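Local coordinates for protein beta-galactosidase (Geobacillus stearothermophilus, PDB 4OIF) that probably hydrolyses terminal non-reducing beta-D-galactose residues in beta-D-galactosides, as a zinc-binding, homotrimeric glycoside hydrolase of family 42, at residues 402-405 against 406-409. Residues are numbered along the deposited sequence; the frame is centred on the assembly and turned at random.
Sequences SGIV and GTNR
Thr407 grips the carbonyl oxygen of Ile404 twice, once from its backbone and once from its side chain. The backbone bond, Thr407 N to Ile404 O, is 2.9 Å long and fairly straight, with an N-H...O angle of 160°. It closes a type II beta turn over Ile404-Thr407, whose CA atoms are 5.5 Å apart at the ends. Gly406 holds the third position with a positive phi of 83°, where a side chain would collide with Val405 O.

The hydroxyl supplies the second bond. With chi1 at 57°, Thr407 OG1 sits between its own backbone N and carbonyl carbon and donates to Ile404 O at 2.5 Å, shorter than is usual, so the exact length is doubtful. The same rotation sets the methyl CG2 beside the backbone N, where it lies 3.4 Å from Gly403 O. Ile404 adds a contact from its branch methyl: CG2, anti to the backbone N, comes within 3.6 Å of Thr407 OG1, while the side chain of Ile404 also packs on Tyr640 and Phe642 of strand 638-645. Val405 packs on Tyr8 and Ile15, with CG1 staying 3.3 Å from Gly406 N.

A valine in place of Thr407 would probably leave Ile404 O with the backbone N-H alone from this residue, losing its hydroxyl mate. The turn belongs to the link between helix 386-399 and strand 413-416, and the OD2 of Asp355 takes a hydrogen bond from Gly406 N. Two donors converging on one buried carbonyl imply that its polarity is met inside the turn itself.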
# COMPACT_ATOMS: atom_id res chain seq x y z
N SER A 402 16.84 43.50 18.04
CA SER A 402 17.58 42.91 19.16
C SER A 402 16.87 43.06 20.51
O SER A 402 17.19 42.35 21.46
CB SER A 402 18.97 43.53 19.24
OG SER A 402 18.88 44.93 19.35
N GLY A 403 15.91 43.97 20.59
CA GLY A 403 15.17 44.19 21.83
C GLY A 403 14.19 43.07 22.13
O GLY A 403 13.76 42.88 23.26
N ILE A 404 13.84 42.32 21.09
CA ILE A 404 12.93 41.21 21.24
C ILE A 404 13.67 40.01 21.87
O ILE A 404 13.06 39.17 22.57
CB ILE A 404 12.31 40.85 19.89
CG1 ILE A 404 11.58 42.07 19.33
CG2 ILE A 404 11.37 39.67 20.02
CD1 ILE A 404 11.33 42.02 17.83
N VAL A 405 14.98 39.96 21.66
CA VAL A 405 15.80 38.87 22.19
C VAL A 405 15.60 38.68 23.70
O VAL A 405 15.76 39.62 24.48
CB VAL A 405 17.30 39.09 21.90
CG1 VAL A 405 18.14 38.01 22.58
CG2 VAL A 405 17.54 39.10 20.40
N GLY A 406 15.24 37.47 24.09
CA GLY A 406 15.05 37.14 25.48
C GLY A 406 13.70 37.51 26.06
O GLY A 406 13.41 37.18 27.20
N THR A 407 12.87 38.20 25.28
CA THR A 407 11.52 38.51 25.77
C THR A 407 10.64 37.26 25.81
O THR A 407 10.72 36.40 24.92
CB THR A 407 10.82 39.58 24.91
OG1 THR A 407 10.77 39.14 23.54
CG2 THR A 407 11.55 40.92 25.00
N ASN A 408 9.80 37.20 26.83
CA ASN A 408 8.84 36.11 26.97
C ASN A 408 7.43 36.55 26.58
O ASN A 408 7.24 37.64 26.03
CB ASN A 408 8.86 35.58 28.40
CG ASN A 408 10.21 34.94 28.76
OD1 ASN A 408 10.53 33.84 28.30
ND2 ASN A 408 11.00 35.65 29.56
N ARG A 409 6.44 35.70 26.85
CA ARG A 409 5.07 35.99 26.43
C ARG A 409 4.06 35.14 27.17
O ARG A 409 3.53 34.17 26.62
CB ARG A 409 4.91 35.79 24.92
CG ARG A 409 5.68 34.62 24.33
CD ARG A 409 5.18 34.31 22.94
NE ARG A 409 3.82 33.78 23.00
CZ ARG A 409 2.95 33.83 22.01
NH1 ARG A 409 3.28 34.41 20.86
NH2 ARG A 409 1.74 33.31 22.16